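Long-range contacts in Alpha/beta hydrolase (Streptomyces albidoflavus, PDB 6KSU), which probably acts as a penicillin-binding-protein-like cyclase that macrolactamizes non-ribosomal peptides by joining ends of opposite chirality: residues 40-45 with 355-360; 46-51 with 75-80; 223-228 with 258-263; 262-267 with 345-350. One frame throughout, in Å; residues are numbered along the deposited sequence.

Contact 1 of 4, residues 40-45 with 355-360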
# COMPACT_ATOMS: atom_id res chain seq x y z
N ARG A 40 -24.43 -1.97 -3.32
CA ARG A 40 -25.63 -1.17 -3.12
C ARG A 40 -25.76 -0.75 -1.66
O ARG A 40 -25.89 0.44 -1.35
CB ARG A 40 -26.86 -1.96 -3.59
CG ARG A 40 -27.29 -1.62 -5.01
CD ARG A 40 -28.08 -2.72 -5.73
NE ARG A 40 -27.98 -2.46 -7.17
CZ ARG A 40 -28.69 -1.53 -7.81
NH1 ARG A 40 -29.61 -0.82 -7.16
NH2 ARG A 40 -28.49 -1.31 -9.10
N GLU A 41 -25.67 -1.71 -0.74
CA GLU A 41 -25.81 -1.42 0.68
C GLU A 41 -24.87 -0.32 1.17
O GLU A 41 -25.26 0.51 2.00
CB GLU A 41 -25.59 -2.72 1.46
CG GLU A 41 -25.38 -2.55 2.94
CD GLU A 41 -25.42 -3.89 3.65
OE1 GLU A 41 -24.76 -4.03 4.69
OE2 GLU A 41 -26.12 -4.80 3.15
N HIS A 42 -23.64 -0.26 0.67
CA HIS A 42 -22.74 0.85 1.00
C HIS A 42 -22.77 1.97 -0.04
O HIS A 42 -22.03 2.95 0.09
CB HIS A 42 -21.30 0.35 1.20
CG HIS A 42 -21.15 -0.65 2.31
ND1 HIS A 42 -21.53 -0.39 3.61
CD2 HIS A 42 -20.71 -1.93 2.31
CE1 HIS A 42 -21.31 -1.46 4.36
NE2 HIS A 42 -20.82 -2.41 3.59
N ARG A 43 -23.63 1.85 -1.05
CA ARG A 43 -23.80 2.85 -2.11
C ARG A 43 -22.47 3.32 -2.70
O ARG A 43 -22.18 4.51 -2.82
CB ARG A 43 -24.65 4.01 -1.59
CG ARG A 43 -26.11 3.61 -1.46
CD ARG A 43 -27.06 4.75 -1.85
NE ARG A 43 -26.62 6.04 -1.32
CZ ARG A 43 -26.46 6.31 -0.03
NH1 ARG A 43 -26.73 5.38 0.89
NH2 ARG A 43 -26.05 7.51 0.35
N VAL A 44 -21.68 2.34 -3.14
CA VAL A 44 -20.50 2.60 -3.95
C VAL A 44 -20.90 3.03 -5.35
O VAL A 44 -21.77 2.42 -5.97
CB VAL A 44 -19.63 1.33 -3.99
CG1 VAL A 44 -18.40 1.57 -4.82
CG2 VAL A 44 -19.26 0.94 -2.54
N THR A 45 -20.26 4.09 -5.86
CA THR A 45 -20.55 4.56 -7.21
C THR A 45 -20.35 3.46 -8.25
O THR A 45 -21.22 3.22 -9.09
CB THR A 45 -19.70 5.78 -7.59
OG1 THR A 45 -19.83 6.79 -6.58
CG2 THR A 45 -20.20 6.36 -8.91
N GLY A 355 -15.57 2.67 -0.66
CA GLY A 355 -14.73 1.54 -0.99
C GLY A 355 -14.16 0.77 0.18
O GLY A 355 -14.28 -0.46 0.25
N PRO A 356 -13.53 1.47 1.13
CA PRO A 356 -12.98 0.76 2.30
C PRO A 356 -13.99 -0.03 3.10
O PRO A 356 -13.68 -1.15 3.51
CB PRO A 356 -12.37 1.90 3.13
CG PRO A 356 -11.93 2.86 2.09
CD PRO A 356 -13.06 2.86 1.09
N LYS A 357 -15.20 0.50 3.32
CA LYS A 357 -16.17 -0.29 4.07
C LYS A 357 -16.70 -1.45 3.23
O LYS A 357 -17.00 -2.52 3.78
CB LYS A 357 -17.30 0.61 4.59
CG LYS A 357 -18.31 -0.08 5.51
CD LYS A 357 -17.66 -0.93 6.62
CE LYS A 357 -18.32 -2.34 6.67
NZ LYS A 357 -17.63 -3.41 7.46
N LEU A 358 -16.77 -1.27 1.91
CA LEU A 358 -17.11 -2.40 1.04
C LEU A 358 -16.04 -3.49 1.11
O LEU A 358 -16.36 -4.69 1.12
CB LEU A 358 -17.27 -1.91 -0.41
CG LEU A 358 -17.58 -3.01 -1.42
CD1 LEU A 358 -19.03 -3.40 -1.34
CD2 LEU A 358 -17.26 -2.60 -2.85
N TRP A 359 -14.77 -3.10 1.15
CA TRP A 359 -13.73 -4.11 1.31
C TRP A 359 -13.90 -4.85 2.63
O TRP A 359 -13.87 -6.09 2.67
CB TRP A 359 -12.34 -3.48 1.22
CG TRP A 359 -11.23 -4.48 1.49
CD1 TRP A 359 -10.33 -4.45 2.52
CD2 TRP A 359 -10.92 -5.64 0.72
NE1 TRP A 359 -9.47 -5.52 2.43
CE2 TRP A 359 -9.81 -6.27 1.33
CE3 TRP A 359 -11.46 -6.21 -0.44
CZ2 TRP A 359 -9.24 -7.43 0.82
CZ3 TRP A 359 -10.89 -7.36 -0.94
CH2 TRP A 359 -9.79 -7.96 -0.30
N GLU A 360 -14.11 -4.10 3.72
CA GLU A 360 -14.26 -4.71 5.04
C GLU A 360 -15.46 -5.67 5.06
O GLU A 360 -15.33 -6.83 5.47
CB GLU A 360 -14.40 -3.62 6.10
CG GLU A 360 -14.55 -4.11 7.52
CD GLU A 360 -14.75 -2.97 8.53
OE1 GLU A 360 -14.47 -1.79 8.18
OE2 GLU A 360 -15.19 -3.25 9.66

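Contact 2 of 4, residues 46-51 with 75-80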
# COMPACT_ATOMS: atom_id res chain seq x y z
N GLY A 46 -19.21 2.78 -8.20
CA GLY A 46 -18.87 1.72 -9.14
C GLY A 46 -17.76 0.88 -8.55
O GLY A 46 -17.01 1.33 -7.68
N ALA A 47 -17.68 -0.36 -9.02
CA ALA A 47 -16.70 -1.26 -8.43
C ALA A 47 -16.42 -2.39 -9.39
O ALA A 47 -17.22 -2.72 -10.27
CB ALA A 47 -17.19 -1.79 -7.06
N GLN A 48 -15.24 -2.98 -9.22
CA GLN A 48 -14.88 -4.22 -9.89
C GLN A 48 -14.36 -5.18 -8.84
O GLN A 48 -13.65 -4.77 -7.92
CB GLN A 48 -13.80 -4.04 -10.97
CG GLN A 48 -14.12 -3.06 -12.07
CD GLN A 48 -12.87 -2.66 -12.85
OE1 GLN A 48 -11.77 -2.61 -12.30
NE2 GLN A 48 -13.04 -2.39 -14.15
N LEU A 49 -14.75 -6.44 -8.98
CA LEU A 49 -14.22 -7.53 -8.17
C LEU A 49 -13.85 -8.65 -9.12
O LEU A 49 -14.66 -9.07 -9.95
CB LEU A 49 -15.22 -8.00 -7.11
CG LEU A 49 -14.83 -9.24 -6.28
CD1 LEU A 49 -13.77 -8.91 -5.19
CD2 LEU A 49 -16.06 -9.86 -5.66
N SER A 50 -12.60 -9.08 -9.06
CA SER A 50 -12.16 -10.20 -9.88
C SER A 50 -11.56 -11.24 -8.97
O SER A 50 -10.77 -10.90 -8.10
CB SER A 50 -11.14 -9.73 -10.93
OG SER A 50 -11.73 -8.79 -11.81
N VAL A 51 -11.96 -12.49 -9.15
CA VAL A 51 -11.50 -13.61 -8.33
C VAL A 51 -10.96 -14.69 -9.25
O VAL A 51 -11.69 -15.19 -10.11
CB VAL A 51 -12.62 -14.18 -7.46
CG1 VAL A 51 -12.07 -15.25 -6.52
CG2 VAL A 51 -13.34 -13.07 -6.73
N PRO A 75 -15.36 -4.22 -17.29
CA PRO A 75 -14.07 -4.82 -16.90
C PRO A 75 -12.87 -4.12 -17.52
O PRO A 75 -11.76 -4.24 -17.00
CB PRO A 75 -14.20 -6.27 -17.37
CG PRO A 75 -15.69 -6.54 -17.26
CD PRO A 75 -16.32 -5.25 -17.73
N ARG A 76 -13.07 -3.36 -18.59
CA ARG A 76 -11.99 -2.57 -19.17
C ARG A 76 -11.67 -1.33 -18.32
O ARG A 76 -10.52 -0.88 -18.33
CB ARG A 76 -12.37 -2.14 -20.60
CG ARG A 76 -11.13 -1.90 -21.49
CD ARG A 76 -11.43 -1.10 -22.77
NE ARG A 76 -10.23 -0.42 -23.27
CZ ARG A 76 -10.23 0.53 -24.21
NH1 ARG A 76 -11.37 0.93 -24.76
NH2 ARG A 76 -9.09 1.09 -24.60
N THR A 77 -12.67 -0.76 -17.65
CA THR A 77 -12.50 0.47 -16.89
C THR A 77 -11.29 0.37 -15.95
O THR A 77 -11.13 -0.60 -15.21
CB THR A 77 -13.77 0.76 -16.07
OG1 THR A 77 -14.94 0.62 -16.89
CG2 THR A 77 -13.75 2.16 -15.54
N GLY A 78 -10.43 1.39 -16.02
CA GLY A 78 -9.32 1.51 -15.10
C GLY A 78 -9.63 2.38 -13.89
O GLY A 78 -10.15 3.49 -14.02
N PHE A 79 -9.27 1.87 -12.72
CA PHE A 79 -9.37 2.52 -11.43
C PHE A 79 -7.98 2.85 -10.90
O PHE A 79 -7.02 2.12 -11.16
CB PHE A 79 -10.08 1.60 -10.42
CG PHE A 79 -11.56 1.39 -10.70
CD1 PHE A 79 -12.51 1.85 -9.79
CD2 PHE A 79 -12.00 0.68 -11.82
CE1 PHE A 79 -13.86 1.66 -10.01
CE2 PHE A 79 -13.36 0.47 -12.07
CZ PHE A 79 -14.29 0.97 -11.16
N PRO A 80 -7.82 3.92 -10.13
CA PRO A 80 -6.51 4.18 -9.51
C PRO A 80 -6.14 3.06 -8.55
O PRO A 80 -6.90 2.71 -7.65
CB PRO A 80 -6.70 5.51 -8.78
CG PRO A 80 -8.16 5.86 -8.90
CD PRO A 80 -8.78 5.01 -9.94

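Contact 3 of 4, residues 223-228 with 258-263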
# COMPACT_ATOMS: atom_id res chain seq x y z
N ALA A 223 -6.93 6.60 -28.64
CA ALA A 223 -7.96 6.73 -27.62
C ALA A 223 -7.40 6.33 -26.25
O ALA A 223 -6.70 5.32 -26.13
CB ALA A 223 -9.17 5.88 -27.97
N ALA A 224 -7.69 7.14 -25.23
CA ALA A 224 -7.22 6.82 -23.89
C ALA A 224 -8.07 5.72 -23.28
O ALA A 224 -9.21 5.48 -23.69
CB ALA A 224 -7.24 8.05 -22.99
N ARG A 225 -7.49 5.02 -22.31
CA ARG A 225 -8.24 3.96 -21.64
C ARG A 225 -9.37 4.60 -20.83
O ARG A 225 -9.14 5.60 -20.16
CB ARG A 225 -7.33 3.15 -20.74
CG ARG A 225 -8.00 1.89 -20.19
CD ARG A 225 -7.10 1.18 -19.16
NE ARG A 225 -7.82 0.07 -18.55
CZ ARG A 225 -7.27 -0.89 -17.84
NH1 ARG A 225 -5.95 -0.89 -17.61
NH2 ARG A 225 -8.03 -1.86 -17.34
N PRO A 226 -10.59 4.07 -20.89
CA PRO A 226 -11.65 4.62 -20.05
C PRO A 226 -11.29 4.43 -18.59
O PRO A 226 -10.84 3.35 -18.17
CB PRO A 226 -12.90 3.82 -20.46
CG PRO A 226 -12.39 2.59 -21.09
CD PRO A 226 -11.08 2.96 -21.74
N VAL A 227 -11.42 5.50 -17.82
CA VAL A 227 -11.00 5.53 -16.43
C VAL A 227 -12.20 5.88 -15.56
O VAL A 227 -13.13 6.57 -16.00
CB VAL A 227 -9.85 6.53 -16.20
CG1 VAL A 227 -8.58 5.96 -16.73
CG2 VAL A 227 -10.18 7.86 -16.90
N ALA A 228 -12.14 5.43 -14.31
CA ALA A 228 -13.12 5.78 -13.32
C ALA A 228 -12.67 7.02 -12.59
O ALA A 228 -11.50 7.16 -12.26
CB ALA A 228 -13.33 4.64 -12.32
N VAL A 258 -3.09 3.01 -12.92
CA VAL A 258 -4.54 3.03 -13.13
C VAL A 258 -4.92 1.79 -13.92
O VAL A 258 -4.46 1.61 -15.06
CB VAL A 258 -4.97 4.31 -13.87
CG1 VAL A 258 -6.47 4.29 -14.24
CG2 VAL A 258 -4.58 5.58 -13.05
N GLY A 259 -5.72 0.91 -13.34
CA GLY A 259 -6.12 -0.27 -14.07
C GLY A 259 -7.25 -0.98 -13.38
O GLY A 259 -7.88 -0.45 -12.46
N SER A 260 -7.47 -2.22 -13.80
CA SER A 260 -8.66 -2.95 -13.41
C SER A 260 -8.38 -3.98 -12.32
O SER A 260 -7.26 -4.43 -12.13
CB SER A 260 -9.27 -3.68 -14.61
OG SER A 260 -8.66 -4.94 -14.71
N ALA A 261 -9.46 -4.38 -11.66
CA ALA A 261 -9.39 -5.54 -10.77
C ALA A 261 -8.75 -6.72 -11.48
O ALA A 261 -7.93 -7.43 -10.90
CB ALA A 261 -10.79 -5.92 -10.29
N THR A 262 -9.14 -6.96 -12.73
CA THR A 262 -8.66 -8.13 -13.46
C THR A 262 -7.18 -8.01 -13.78
O THR A 262 -6.46 -9.02 -13.76
CB THR A 262 -9.49 -8.30 -14.74
OG1 THR A 262 -10.78 -8.79 -14.37
CG2 THR A 262 -8.84 -9.28 -15.73
N ASP A 263 -6.71 -6.80 -14.10
CA ASP A 263 -5.27 -6.56 -14.27
C ASP A 263 -4.48 -7.00 -13.03
O ASP A 263 -3.45 -7.67 -13.15
CB ASP A 263 -5.01 -5.07 -14.59
CG ASP A 263 -5.61 -4.62 -15.93
OD1 ASP A 263 -5.91 -5.50 -16.78
OD2 ASP A 263 -5.77 -3.39 -16.15

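Contact 4 of 4, residues 262-267 with 345-350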
# COMPACT_ATOMS: atom_id res chain seq x y z
N THR A 262 -9.14 -6.96 -12.73
CA THR A 262 -8.66 -8.13 -13.46
C THR A 262 -7.18 -8.01 -13.78
O THR A 262 -6.46 -9.02 -13.76
CB THR A 262 -9.49 -8.30 -14.74
OG1 THR A 262 -10.78 -8.79 -14.37
CG2 THR A 262 -8.84 -9.28 -15.73
N ASP A 263 -6.71 -6.80 -14.10
CA ASP A 263 -5.27 -6.56 -14.27
C ASP A 263 -4.48 -7.00 -13.03
O ASP A 263 -3.45 -7.67 -13.15
CB ASP A 263 -5.01 -5.07 -14.59
CG ASP A 263 -5.61 -4.62 -15.93
OD1 ASP A 263 -5.91 -5.50 -16.78
OD2 ASP A 263 -5.77 -3.39 -16.15
N LEU A 264 -4.96 -6.63 -11.83
CA LEU A 264 -4.24 -6.96 -10.61
C LEU A 264 -4.21 -8.45 -10.36
O LEU A 264 -3.21 -8.98 -9.86
CB LEU A 264 -4.86 -6.25 -9.40
CG LEU A 264 -4.74 -4.74 -9.25
CD1 LEU A 264 -5.50 -4.30 -7.99
CD2 LEU A 264 -3.29 -4.29 -9.17
N VAL A 265 -5.32 -9.13 -10.64
CA VAL A 265 -5.34 -10.59 -10.52
C VAL A 265 -4.35 -11.21 -11.51
O VAL A 265 -3.63 -12.16 -11.19
CB VAL A 265 -6.77 -11.13 -10.71
CG1 VAL A 265 -6.80 -12.64 -10.82
CG2 VAL A 265 -7.67 -10.67 -9.54
N THR A 266 -4.27 -10.65 -12.72
CA THR A 266 -3.35 -11.18 -13.71
C THR A 266 -1.91 -11.08 -13.23
O THR A 266 -1.15 -12.05 -13.29
CB THR A 266 -3.55 -10.44 -15.03
OG1 THR A 266 -4.91 -10.64 -15.49
CG2 THR A 266 -2.54 -10.91 -16.08
N ALA A 267 -1.53 -9.91 -12.69
CA ALA A 267 -0.18 -9.73 -12.16
C ALA A 267 0.10 -10.65 -10.97
O ALA A 267 1.26 -10.96 -10.69
CB ALA A 267 0.04 -8.27 -11.76
N ALA A 345 -6.45 -15.60 -5.98
CA ALA A 345 -6.20 -14.17 -6.00
C ALA A 345 -7.52 -13.45 -6.24
O ALA A 345 -8.35 -13.89 -7.04
CB ALA A 345 -5.18 -13.78 -7.06
N LEU A 346 -7.70 -12.33 -5.55
CA LEU A 346 -8.89 -11.52 -5.72
C LEU A 346 -8.50 -10.06 -5.54
O LEU A 346 -7.64 -9.72 -4.72
CB LEU A 346 -10.00 -11.90 -4.75
CG LEU A 346 -9.93 -11.75 -3.23
CD1 LEU A 346 -10.20 -10.37 -2.81
CD2 LEU A 346 -11.02 -12.60 -2.65
N ALA A 347 -9.12 -9.22 -6.33
CA ALA A 347 -8.82 -7.80 -6.34
C ALA A 347 -10.13 -7.06 -6.36
O ALA A 347 -11.11 -7.53 -6.95
CB ALA A 347 -7.98 -7.40 -7.55
N LEU A 348 -10.16 -5.92 -5.67
CA LEU A 348 -11.35 -5.10 -5.62
C LEU A 348 -10.94 -3.68 -5.97
O LEU A 348 -9.96 -3.18 -5.40
CB LEU A 348 -12.00 -5.16 -4.23
CG LEU A 348 -13.20 -4.26 -3.97
CD1 LEU A 348 -14.37 -4.75 -4.76
CD2 LEU A 348 -13.51 -4.16 -2.49
N THR A 349 -11.63 -3.07 -6.93
CA THR A 349 -11.51 -1.63 -7.15
C THR A 349 -12.85 -0.97 -6.86
O THR A 349 -13.91 -1.56 -7.12
CB THR A 349 -11.00 -1.27 -8.55
OG1 THR A 349 -11.86 -1.78 -9.59
CG2 THR A 349 -9.57 -1.79 -8.75
N ALA A 350 -12.80 0.22 -6.27
CA ALA A 350 -14.01 0.97 -6.00
C ALA A 350 -13.69 2.44 -6.20
O ALA A 350 -12.56 2.87 -5.99
CB ALA A 350 -14.56 0.69 -4.59

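Contact 1 of 4, residues 40-45 with 355-360
Two helices that pack on the same face of the large antiparallel sheet meet where 23-41 ends and 355-365 begins, and H42 and V44 make the contact with K357 and L358. The first helix stops in a Schellman motif: R43 takes a positive phi and its N reaches back to R40 O at 2.7 Å, which turns the chain so that V44 also faces the second helix. H42 offers a flat ring. Over one of its faces lies K357 CG, 3.8 Å from the ring centroid and 25° off the normal, a CH-pi contact displaced toward CE1, which is 3.5 Å from CG. K357 swings CG away from its own backbone N (chi1 -174°) and then bends, bringing CE back beside the imidazole. The ammonium group passes on to a salt bridge within the helix, K357 NZ to E360 OE2 at 3.3 Å. Beside this contact, V44 CG2 packs on L358 CB and on L358 CD2, both at 4.1 Å, the two side chains crossing at about a right angle; these branched residues suit a buried seam that also touches A350 and L348 of the sheet. The seam has no hydrogen bond across it. H42 NE2 is buried without a polar partner, and with K357 NZ 5.1 Å from it the lysine would tend to disfavour a protonated imidazole, an effect E360 may partly offset.

Contact 2 of 4, residues 46-51 with 75-80
The phenyl ring of F79 and the carboxamide of Q48 meet obliquely, their planes 44° apart, so the amide is neither stacked on the ring nor set squarely at its rim. Q48 CD comes to 3.3 Å from F79 CE2, and Q48 OE1 to 3.3 Å from F79 CD2, the closest approaches of the pair. Carbonyl oxygens occupy the ring's edge: T77 O lies in its plane, and G46 O lies near the plane, 3.9 Å from F79 CE1. Such a rim of C-H groups, slightly positive, suits oxygen neighbours. The start of strand 46-53 crosses close to the ring, and G46 has no side chain to stand between its backbone and the phenyl group. Q48 reaches out from the strand with its chain extended beyond CG (chi2 164°), long enough to carry the amide across to the loop. There NE2 donates to T77 O at 2.8 Å, with a moderately bent N-H...O angle of 142° and the donor somewhat tilted from the carbonyl plane. T77 points its CB toward the strand, 3.8 Å from Q48 NE2, while its hydroxyl is hydrogen-bonded to T74 N. The rest of the amide is also engaged: NE2 donates to T74 O, while OE1 accepts from A261 N and is hydrogen-bonded to T349 OG1. With both its oxygen and its nitrogen used twice, this buried amide is held against rotation, and a glutamine, which can donate and accept from one flat group, suits a place where loop, helix start and neighbouring strand converge.

Contact 3 of 4, residues 223-228 with 258-263
R225 stretches from the loop 223-228 to the start of helix 261-268, where it meets D263. From CB through CG and CD to NE the chain is fully extended, CG lying opposite the backbone N (chi1 -170°), and this reach delivers the guanidinium to the N-terminal end of the helix. The guanidinium turns its NH1/NH2 edge to the carboxylate, and both terminal nitrogens grip one oxygen: NH1 lies 2.9 Å from D263 OD2, met nearly along the C-O direction, and NH2 lies 3.0 Å from the same D263 OD2, on its syn side but well out of the carboxylate plane. The oxygen sits in the guanidinium plane although the two flat groups are turned 65° to each other. NH2 also approaches S260 CB at 3.5 Å and donates to R76 O. One guanidinium face rests over G259 CA, 3.6 Å from R225 NH1, a place where the bare glycine backbone leaves room for the flat group. D263 OD2 receives a third bond, from S260 N at 3.1 Å, while D263 N returns one to S260 OG at 2.8 Å. This is a capping box, in which serine and aspartate satisfy each other's backbone N-H groups; three donors on OD2 would probably stabilise the carboxylate as an anion. Further along the loop, V227 CG1 touches V258 CG1 at 3.7 Å, a small apolar patch. In the fold, strand 258-259 pairs antiparallel with strand 79-80, the loop's P226 and A228 make backbone bonds to G78, and helix 261-268 packs on strands 46-53 and 344-350 of the large sheet.

Contact 4 of 4, residues 262-267 with 345-350
A347 CB is the bump here, a single methyl of strand 344-350 set into the hollow between L264 and V265 of helix 261-268. It lies 3.8 Å from L264 CB and equally far from V265 CG2, the two at about a right angle seen from the methyl, with L264 CD1 at 4.0 Å from A347 CB. V265 CG2, turned away from its own carbonyl carbon, settles over the strand backbone, 3.8 Å from A347 N and close to L346 CA, while V265 CG1 reaches A345 CB at 4.2 Å. The alternate residues A345 and A347 thus present one flat, shallow surface, and their small size lets the helix lie close, its axis passing 7.2 Å from that of the strand. The two segments run nearly antiparallel (152°), and L264 and V265 of one helical turn meet A345 and A347. No hydrogen bond crosses, as befits an all-apolar seam. V265 also touches S50 and Y52 of the adjoining strand 46-53, and L264 touches F81 and V84 of a loop and L88 of helix 85-98. On the other face of the sheet L346 and L348 meet helix 355-365, so the strand is sandwiched between helices.

Overall arrangement
The four contacts tie the layers on both faces of the large antiparallel sheet. Contacts 2 and 4 have centres about 8 Å apart and join through neighbouring strands, Q48 O meeting T349 N at 2.8 Å. Contact 3, its centre also about 8 Å from that of contact 2, is linked to it by F79 N and G259 O at 2.7 Å, and shares T262 and D263 with contact 4. Contact 1 lies on the other face, its centre about 17 Å from that of contact 4, and the two touch through W359 CH2, 3.5 Å from L346 CD1. Strand 79-80 of contact 2 closely precedes S83 and K86, which with Y174 fit the SxxK active-site pattern of penicillin-binding-type enzymes.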